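Local coordinates for protein lipase (Rhizopus chinensis, PDB 6A0W) that probably hydrolyses ester bonds of triacylglycerols and related lipids, as a fungal class 3 lipase with an alpha/beta-hydrolase fold, at residues E43-A48 / I199-G203; Y47-A51 / K165-H171; T226-D231 / L285-G289. One frame throughout, in Å; residues are numbered along the deposited sequence.

Interaction 1 (E43-A48 / I199-G203); sequences ELTNYA and IYTVG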
loop_
_atom_site.group_PDB
_atom_site.type_symbol
_atom_site.label_atom_id
_atom_site.label_comp_id
_atom_site.label_asym_id
_atom_site.label_seq_id
_atom_site.Cartn_x
_atom_site.Cartn_y
_atom_site.Cartn_z
ATOM N N GLU A 43 1.307 -14.392 -4.346
ATOM C CA GLU A 43 0.299 -13.425 -4.729
ATOM C C GLU A 43 0.664 -12.046 -4.170
ATOM O O GLU A 43 0.570 -11.035 -4.874
ATOM C CB GLU A 43 -1.074 -13.906 -4.255
ATOM C CG GLU A 43 -2.080 -12.789 -4.123
ATOM C CD GLU A 43 -3.402 -13.307 -3.642
ATOM O OE1 GLU A 43 -3.634 -13.296 -2.410
ATOM O OE2 GLU A 43 -4.185 -13.701 -4.517
ATOM N N LEU A 44 1.180 -12.007 -2.941
ATOM C CA LEU A 44 1.622 -10.742 -2.369
ATOM C C LEU A 44 2.786 -10.191 -3.184
ATOM O O LEU A 44 2.868 -8.989 -3.462
ATOM C CB LEU A 44 2.050 -10.899 -0.915
ATOM C CG LEU A 44 0.957 -11.440 -0.016
ATOM C CD1 LEU A 44 1.595 -11.888 1.300
ATOM C CD2 LEU A 44 -0.114 -10.364 0.214
ATOM N N THR A 45 3.639 -11.096 -3.652
ATOM C CA THR A 45 4.820 -10.713 -4.401
ATOM C C THR A 45 4.370 -10.075 -5.701
ATOM O O THR A 45 4.993 -9.121 -6.187
ATOM C CB THR A 45 5.738 -11.945 -4.682
ATOM O OG1 THR A 45 6.252 -12.436 -3.442
ATOM C CG2 THR A 45 6.895 -11.586 -5.547
ATOM N N ASN A 46 3.380 -10.688 -6.333
ATOM C CA ASN A 46 2.992 -10.262 -7.684
ATOM C C ASN A 46 2.408 -8.811 -7.682
ATOM O O ASN A 46 2.798 -7.958 -8.488
ATOM C CB ASN A 46 2.059 -11.298 -8.305
ATOM C CG ASN A 46 2.825 -12.519 -8.889
ATOM O OD1 ASN A 46 2.560 -12.927 -10.012
ATOM N ND2 ASN A 46 3.829 -13.050 -8.161
ATOM N N TYR A 47 1.595 -8.513 -6.679
ATOM C CA TYR A 47 1.038 -7.184 -6.478
ATOM C C TYR A 47 2.041 -6.171 -5.915
ATOM O O TYR A 47 1.934 -4.973 -6.218
ATOM C CB TYR A 47 -0.230 -7.295 -5.611
ATOM C CG TYR A 47 -1.317 -8.163 -6.255
ATOM C CD1 TYR A 47 -1.511 -8.144 -7.638
ATOM C CD2 TYR A 47 -2.152 -8.960 -5.495
ATOM C CE1 TYR A 47 -2.484 -8.916 -8.239
ATOM C CE2 TYR A 47 -3.149 -9.723 -6.084
ATOM C CZ TYR A 47 -3.341 -9.647 -7.442
ATOM O OH TYR A 47 -4.234 -10.463 -8.054
ATOM N N ALA A 48 3.047 -6.640 -5.173
ATOM C CA ALA A 48 4.197 -5.815 -4.837
ATOM C C ALA A 48 4.986 -5.406 -6.067
ATOM O O ALA A 48 5.507 -4.282 -6.171
ATOM C CB ALA A 48 5.111 -6.506 -3.838
ATOM N N ILE A 199 -7.437 -4.748 -1.950
ATOM C CA ILE A 199 -6.432 -3.730 -1.778
ATOM C C ILE A 199 -5.154 -4.415 -1.269
ATOM O O ILE A 199 -5.185 -5.163 -0.285
ATOM C CB ILE A 199 -6.848 -2.699 -0.730
ATOM C CG1 ILE A 199 -8.229 -2.061 -1.074
ATOM C CG2 ILE A 199 -5.828 -1.574 -0.689
ATOM C CD1 ILE A 199 -8.876 -1.325 0.096
ATOM N N TYR A 200 -4.047 -4.165 -1.948
ATOM C CA TYR A 200 -2.748 -4.691 -1.515
ATOM C C TYR A 200 -1.747 -3.585 -1.418
ATOM O O TYR A 200 -1.533 -2.830 -2.386
ATOM C CB TYR A 200 -2.207 -5.714 -2.526
ATOM C CG TYR A 200 -2.973 -7.022 -2.531
ATOM C CD1 TYR A 200 -4.134 -7.152 -3.288
ATOM C CD2 TYR A 200 -2.450 -8.173 -1.914
ATOM C CE1 TYR A 200 -4.879 -8.314 -3.259
ATOM C CE2 TYR A 200 -3.151 -9.373 -1.954
ATOM C CZ TYR A 200 -4.344 -9.447 -2.648
ATOM O OH TYR A 200 -5.061 -10.607 -2.747
ATOM N N THR A 201 -1.007 -3.608 -0.321
ATOM C CA THR A 201 0.022 -2.615 -0.109
ATOM C C THR A 201 1.345 -3.233 0.430
ATOM O O THR A 201 1.334 -4.287 1.097
ATOM C CB THR A 201 -0.440 -1.512 0.877
ATOM O OG1 THR A 201 -0.655 -2.052 2.178
ATOM C CG2 THR A 201 -1.709 -0.796 0.394
ATOM N N VAL A 202 2.429 -2.480 0.226
ATOM C CA VAL A 202 3.761 -2.764 0.757
ATOM C C VAL A 202 4.295 -1.487 1.379
ATOM O O VAL A 202 4.245 -0.426 0.741
ATOM C CB VAL A 202 4.730 -3.349 -0.310
ATOM C CG1 VAL A 202 4.376 -4.812 -0.570
ATOM C CG2 VAL A 202 4.682 -2.578 -1.621
ATOM N N GLY A 203 4.663 -1.554 2.658
ATOM C CA GLY A 203 5.169 -0.389 3.384
ATOM C C GLY A 203 4.176 0.773 3.546
ATOM O O GLY A 203 4.564 1.940 3.658
HETATM O O HOH W 1 1.457 -4.066 -2.871
#
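This is a buried helix-on-sheet contact led by a pair of tyrosines, formed where helix 38-53 lies across strand 197-202 close to the middle of the protein. The short segments cross at -78° with their axes 8.4 Å apart, a distance bridged by the rings of Y200 and Y47. The CG of Y200 is turned from the carbonyl carbon to lie beside the backbone N, and the ring stands up from the strand with one face to the helix. Y47 presents an edge to that face in a tilted, edge-to-face pair: the ring centroids are 4.5 Å apart and the planes meet at 54°. The atom leading the approach is CD2 of Y47, which sits 3.3 Å above the plane of the Y200 ring and over its centre. L44 uses a different side of the same ring, its CD2 lying in the ring plane 3.8 Å from CD2 of Y200. Helices packed on both faces of a largely parallel central sheet are characteristic of the alpha/beta-hydrolase fold, and the strand serves both layers: Y200 and V202 point to helix 38-53, while T201 points the other way and packs on A178 of helix 173-188. V202 extends the seam past the aromatic pair, with CG1 3.8 Å from CB of A48. At the other end, the extended chain of E43 crosses the tyrosine at about a right angle and brings OE1 within 3.1 Å of OH of Y200, in a weak hydrogen bond whose proton has a second possible acceptor. H224, on the neighbouring strand, stacks with the Y200 ring as well.

Interaction 2 (Y47-A51 / K165-H171); sequences YAGVA and KVIVTGH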
loop_
_atom_site.group_PDB
_atom_site.type_symbol
_atom_site.label_atom_id
_atom_site.label_comp_id
_atom_site.label_asym_id
_atom_site.label_seq_id
_atom_site.Cartn_x
_atom_site.Cartn_y
_atom_site.Cartn_z
ATOM N N TYR A 47 1.595 -8.513 -6.679
ATOM C CA TYR A 47 1.038 -7.184 -6.478
ATOM C C TYR A 47 2.041 -6.171 -5.915
ATOM O O TYR A 47 1.934 -4.973 -6.218
ATOM C CB TYR A 47 -0.230 -7.295 -5.611
ATOM C CG TYR A 47 -1.317 -8.163 -6.255
ATOM C CD1 TYR A 47 -1.511 -8.144 -7.638
ATOM C CD2 TYR A 47 -2.152 -8.960 -5.495
ATOM C CE1 TYR A 47 -2.484 -8.916 -8.239
ATOM C CE2 TYR A 47 -3.149 -9.723 -6.084
ATOM C CZ TYR A 47 -3.341 -9.647 -7.442
ATOM O OH TYR A 47 -4.234 -10.463 -8.054
ATOM N N ALA A 48 3.047 -6.640 -5.173
ATOM C CA ALA A 48 4.197 -5.815 -4.837
ATOM C C ALA A 48 4.986 -5.406 -6.067
ATOM O O ALA A 48 5.507 -4.282 -6.171
ATOM C CB ALA A 48 5.111 -6.506 -3.838
ATOM N N GLY A 49 5.081 -6.324 -7.007
ATOM C CA GLY A 49 5.760 -6.029 -8.239
ATOM C C GLY A 49 5.024 -4.983 -9.017
ATOM O O GLY A 49 5.662 -4.099 -9.599
ATOM N N VAL A 50 3.697 -5.116 -9.113
ATOM C CA VAL A 50 2.914 -4.096 -9.822
ATOM C C VAL A 50 3.065 -2.707 -9.197
ATOM O O VAL A 50 3.351 -1.701 -9.849
ATOM C CB VAL A 50 1.429 -4.494 -9.896
ATOM C CG1 VAL A 50 0.625 -3.417 -10.638
ATOM C CG2 VAL A 50 1.279 -5.825 -10.619
ATOM N N ALA A 51 3.054 -2.673 -7.885
ATOM C CA ALA A 51 3.285 -1.447 -7.193
ATOM C C ALA A 51 4.626 -0.828 -7.500
ATOM O O ALA A 51 4.736 0.413 -7.642
ATOM C CB ALA A 51 3.150 -1.665 -5.707
ATOM N N LYS A 165 -11.824 -8.670 -11.907
ATOM C CA LYS A 165 -11.682 -8.106 -10.573
ATOM C C LYS A 165 -10.810 -6.859 -10.604
ATOM O O LYS A 165 -10.003 -6.694 -11.491
ATOM C CB LYS A 165 -11.073 -9.127 -9.636
ATOM C CG LYS A 165 -9.643 -9.447 -9.953
ATOM C CD LYS A 165 -9.173 -10.533 -9.012
ATOM C CE LYS A 165 -7.828 -11.066 -9.455
ATOM N NZ LYS A 165 -7.506 -12.223 -8.582
ATOM N N VAL A 166 -10.981 -6.006 -9.609
ATOM C CA VAL A 166 -10.195 -4.814 -9.459
ATOM C C VAL A 166 -9.240 -4.963 -8.274
ATOM O O VAL A 166 -9.657 -5.254 -7.137
ATOM C CB VAL A 166 -11.145 -3.613 -9.220
ATOM C CG1 VAL A 166 -10.373 -2.357 -8.906
ATOM C CG2 VAL A 166 -12.039 -3.403 -10.436
ATOM N N ILE A 167 -7.947 -4.782 -8.563
ATOM C CA ILE A 167 -6.890 -4.832 -7.570
ATOM C C ILE A 167 -6.326 -3.428 -7.426
ATOM O O ILE A 167 -5.899 -2.822 -8.403
ATOM C CB ILE A 167 -5.721 -5.731 -8.070
ATOM C CG1 ILE A 167 -6.135 -7.206 -8.213
ATOM C CG2 ILE A 167 -4.519 -5.605 -7.153
ATOM C CD1 ILE A 167 -6.361 -7.980 -6.925
ATOM N N VAL A 168 -6.337 -2.880 -6.217
ATOM C CA VAL A 168 -5.756 -1.572 -6.003
ATOM C C VAL A 168 -4.453 -1.764 -5.205
ATOM O O VAL A 168 -4.488 -2.370 -4.139
ATOM C CB VAL A 168 -6.686 -0.643 -5.192
ATOM C CG1 VAL A 168 -6.140 0.766 -5.218
ATOM C CG2 VAL A 168 -8.131 -0.677 -5.690
ATOM N N THR A 169 -3.322 -1.293 -5.731
ATOM C CA THR A 169 -2.029 -1.574 -5.096
ATOM C C THR A 169 -1.121 -0.346 -5.025
ATOM O O THR A 169 -1.250 0.578 -5.819
ATOM C CB THR A 169 -1.310 -2.792 -5.765
ATOM O OG1 THR A 169 -0.155 -3.139 -4.996
ATOM C CG2 THR A 169 -0.861 -2.471 -7.177
ATOM N N GLY A 170 -0.349 -0.249 -3.947
ATOM C CA GLY A 170 0.668 0.773 -3.831
ATOM C C GLY A 170 1.697 0.463 -2.768
ATOM O O GLY A 170 1.392 -0.250 -1.800
ATOM N N HIS A 171 2.877 1.059 -2.949
ATOM C CA HIS A 171 3.977 1.071 -1.973
ATOM C C HIS A 171 3.935 2.386 -1.238
ATOM O O HIS A 171 3.571 3.416 -1.821
ATOM C CB HIS A 171 5.311 0.874 -2.721
ATOM C CG HIS A 171 6.531 1.067 -1.878
ATOM N ND1 HIS A 171 7.422 2.092 -2.102
ATOM C CD2 HIS A 171 7.067 0.312 -0.888
ATOM C CE1 HIS A 171 8.431 1.981 -1.253
ATOM N NE2 HIS A 171 8.197 0.956 -0.451
HETATM O O HOH W 2 -6.044 -11.563 -6.325
HETATM O O HOH W 3 3.643 2.046 -5.643
#
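K165 begins the strand's side through a water bridge to Y47. With CG between the backbone N and the carbonyl carbon (chi1 68°) and the rest of the chain extended, NZ is carried to the phenol end, where water 2 lies 2.8 Å from NZ and 2.7 Å from OH of Y47. I167 comes next and covers a face of the Y47 ring: its CG2 sits over the ring centre, 4.0 Å from the centroid, in a CH-pi contact, while CD1 reaches 3.5 Å from CZ nearer the hydroxyl end. T169 adds polarity to this apolar surface. Its OG1 can donate to O of Y47 (3.0 Å), a helix carbonyl that also accepts the N-H of A51, though O of Y200 is a second acceptor for the same proton. The other branch, CG2, packs on CG1 of V50. At G170 the helix comes close, with the CA atoms of A51 and G170 only 4.8 Å apart. H171 donates its backbone N-H to water 3, which in turn donates to O of A51, whereas its ring leads off to Y55 and the carbonyl of H284. Strand 165-171 thus runs beneath the helix into the GxSxG sequence, consistent with the nucleophile elbow of alpha/beta hydrolases.

Interaction 3 (T226-D231 / L285-G289); sequences TVHKRD and LTYFG. With SO4 (sulfate ion), chain C.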
loop_
_atom_site.group_PDB
_atom_site.type_symbol
_atom_site.label_atom_id
_atom_site.label_comp_id
_atom_site.label_asym_id
_atom_site.label_seq_id
_atom_site.Cartn_x
_atom_site.Cartn_y
_atom_site.Cartn_z
ATOM N N THR A 226 1.419 -5.716 3.581
ATOM C CA THR A 226 2.721 -6.367 3.655
ATOM C C THR A 226 3.784 -5.419 4.194
ATOM O O THR A 226 3.770 -4.216 3.906
ATOM C CB THR A 226 3.128 -6.958 2.315
ATOM O OG1 THR A 226 2.149 -7.917 1.915
ATOM C CG2 THR A 226 4.536 -7.623 2.422
ATOM N N VAL A 227 4.508 -5.904 5.196
ATOM C CA VAL A 227 5.584 -5.170 5.812
ATOM C C VAL A 227 6.897 -5.927 5.875
ATOM O O VAL A 227 6.912 -7.131 6.127
ATOM C CB VAL A 227 5.202 -4.388 7.079
ATOM C CG1 VAL A 227 3.750 -4.423 7.444
ATOM C CG2 VAL A 227 6.186 -4.406 8.208
ATOM N N HIS A 228 7.929 -5.266 5.359
ATOM C CA HIS A 228 9.265 -5.848 5.157
ATOM C C HIS A 228 10.171 -5.577 6.330
ATOM O O HIS A 228 10.618 -4.431 6.602
ATOM C CB HIS A 228 9.926 -5.347 3.888
ATOM C CG HIS A 228 11.306 -5.907 3.666
ATOM N ND1 HIS A 228 12.439 -5.121 3.692
ATOM C CD2 HIS A 228 11.724 -7.163 3.350
ATOM C CE1 HIS A 228 13.487 -5.858 3.356
ATOM N NE2 HIS A 228 13.090 -7.108 3.191
ATOM N N LYS A 229 10.397 -6.664 7.062
ATOM C CA LYS A 229 11.264 -6.660 8.223
ATOM C C LYS A 229 11.081 -5.433 9.102
ATOM O O LYS A 229 10.044 -5.309 9.764
ATOM C CB LYS A 229 12.710 -6.825 7.760
ATOM C CG LYS A 229 12.969 -8.132 7.035
ATOM C CD LYS A 229 14.414 -8.307 6.604
ATOM C CE LYS A 229 14.497 -9.422 5.599
ATOM N NZ LYS A 229 15.880 -9.685 5.181
ATOM N N ARG A 230 12.093 -4.558 9.156
ATOM C CA ARG A 230 12.108 -3.441 10.098
ATOM C C ARG A 230 11.684 -2.094 9.456
ATOM O O ARG A 230 11.942 -1.032 10.022
ATOM C CB ARG A 230 13.523 -3.247 10.682
ATOM C CG ARG A 230 14.048 -4.401 11.514
ATOM C CD ARG A 230 15.510 -4.191 11.903
ATOM N NE ARG A 230 16.081 -5.348 12.597
ATOM C CZ ARG A 230 15.860 -5.622 13.881
ATOM N NH1 ARG A 230 15.046 -4.874 14.605
ATOM N NH2 ARG A 230 16.439 -6.676 14.438
ATOM N N ASP A 231 11.059 -2.143 8.290
ATOM C CA ASP A 231 10.587 -0.929 7.577
ATOM C C ASP A 231 9.890 0.017 8.521
ATOM O O ASP A 231 8.918 -0.353 9.194
ATOM C CB ASP A 231 9.666 -1.373 6.422
ATOM C CG ASP A 231 9.081 -0.221 5.634
ATOM O OD1 ASP A 231 9.459 0.928 5.929
ATOM O OD2 ASP A 231 8.314 -0.496 4.666
ATOM N N LEU A 285 12.676 -0.245 1.136
ATOM C CA LEU A 285 13.060 -0.155 -0.276
ATOM C C LEU A 285 13.077 -1.443 -1.055
ATOM O O LEU A 285 13.229 -1.414 -2.284
ATOM C CB LEU A 285 14.403 0.571 -0.432
ATOM C CG LEU A 285 14.520 1.948 0.246
ATOM C CD1 LEU A 285 15.869 2.594 -0.093
ATOM C CD2 LEU A 285 13.369 2.890 -0.135
ATOM N N THR A 286 12.870 -2.566 -0.364
ATOM C CA THR A 286 12.883 -3.883 -0.997
ATOM C C THR A 286 11.807 -4.766 -0.368
ATOM O O THR A 286 11.689 -4.830 0.855
ATOM C CB THR A 286 14.268 -4.567 -0.804
ATOM O OG1 THR A 286 15.299 -3.613 -1.079
ATOM C CG2 THR A 286 14.427 -5.739 -1.785
ATOM N N TYR A 287 10.946 -5.319 -1.210
ATOM C CA TYR A 287 9.884 -6.217 -0.787
ATOM C C TYR A 287 9.963 -7.424 -1.712
ATOM O O TYR A 287 9.811 -7.293 -2.935
ATOM C CB TYR A 287 8.489 -5.533 -0.900
ATOM C CG TYR A 287 8.139 -4.755 0.367
ATOM C CD1 TYR A 287 8.710 -3.522 0.626
ATOM C CD2 TYR A 287 7.205 -5.228 1.274
ATOM C CE1 TYR A 287 8.415 -2.824 1.788
ATOM C CE2 TYR A 287 6.905 -4.540 2.459
ATOM C CZ TYR A 287 7.490 -3.337 2.705
ATOM O OH TYR A 287 7.312 -2.713 3.921
ATOM N N PHE A 288 10.190 -8.588 -1.105
ATOM C CA PHE A 288 10.300 -9.872 -1.805
ATOM C C PHE A 288 11.400 -9.854 -2.850
ATOM O O PHE A 288 11.185 -10.286 -3.975
ATOM C CB PHE A 288 8.969 -10.244 -2.483
ATOM C CG PHE A 288 7.800 -10.326 -1.543
ATOM C CD1 PHE A 288 7.702 -11.361 -0.618
ATOM C CD2 PHE A 288 6.759 -9.403 -1.626
ATOM C CE1 PHE A 288 6.601 -11.486 0.208
ATOM C CE2 PHE A 288 5.655 -9.523 -0.791
ATOM C CZ PHE A 288 5.556 -10.583 0.109
ATOM N N GLY A 289 12.494 -9.183 -2.534
ATOM C CA GLY A 289 13.579 -8.927 -3.495
ATOM C C GLY A 289 13.292 -7.884 -4.553
ATOM O O GLY A 289 14.111 -7.668 -5.421
HETATM S S SO4 C . 13.299 -9.494 0.896
HETATM O O1 SO4 C . 13.667 -8.478 -0.087
HETATM O O2 SO4 C . 14.179 -9.334 2.072
HETATM O O3 SO4 C . 13.472 -10.835 0.312
HETATM O O4 SO4 C . 11.875 -9.300 1.266
#
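H228 and D231 both start their side chains trans to the main-chain nitrogen (chi1 179° and 178°), and this brings the methylene of the one and the carboxylate of the other to Y287. CB of H228 lies over the centre of the tyrosine ring, 3.4 Å from the centroid, as a CH-pi contact, while the imidazole leads away from that face. The phenol oxygen is gripped twice. It accepts the backbone N-H of H228 at 3.0 Å between H228 N and Y287 OH, with an angle of 159° at the hydrogen, and it donates to OD2 of D231 at 2.5 Å. The carboxylate receives it on the anti lone pair of OD2, its plane turned steeply from that of the ring. The two bonds fix where the hydroxyl points and tie the tyrosine to both ends of the type II' beta turn that runs from H228 to D231. T226 closes the flank of the ring, with CG2 at the edge of Y287, 3.8 Å from CD2, and also against F288. The imidazole of H228 has O of T286 over one face and CG of K229 over the other. Its ND1 is bonded to O of D283, and NE2 donates in the ring plane to O2 of a sulfate at 2.7 Å; this pair of partners would favour a protonated ring. The backbone N-H groups of F288 and G289 hold the same ion, which probably came from the crystallisation liquor. D231 OD2 also bonds ND1 of H284, and OD1 meets N of V233. An aspartate in the loop after strand 223-228, paired with a histidine, is consistent with the acid of an alpha/beta-hydrolase Ser-His-Asp triad, with Y287 as a second-shell partner.

All three contacts are largely buried, but they lie at different depths. Interactions 1 and 2 share Y47 and A48 of helix 38-53 and are the core pair, laid on neighbouring strands of one sheet. Their chemistry is mainly aromatic and aliphatic, with few polar links: a weak bond to E43, water bridges and the T169 hydroxyl, within bonding distance of O of both Y47 and Y200. Interaction 3 lies farther out, at the C-terminal end of the next strand and the turn after it, where directed hydrogen bonds and a bound ion add to the packing. T226 is backbone-bonded to T201 and G203 of interaction 1, and F288 touches A48, so the helix reaches the third contact too.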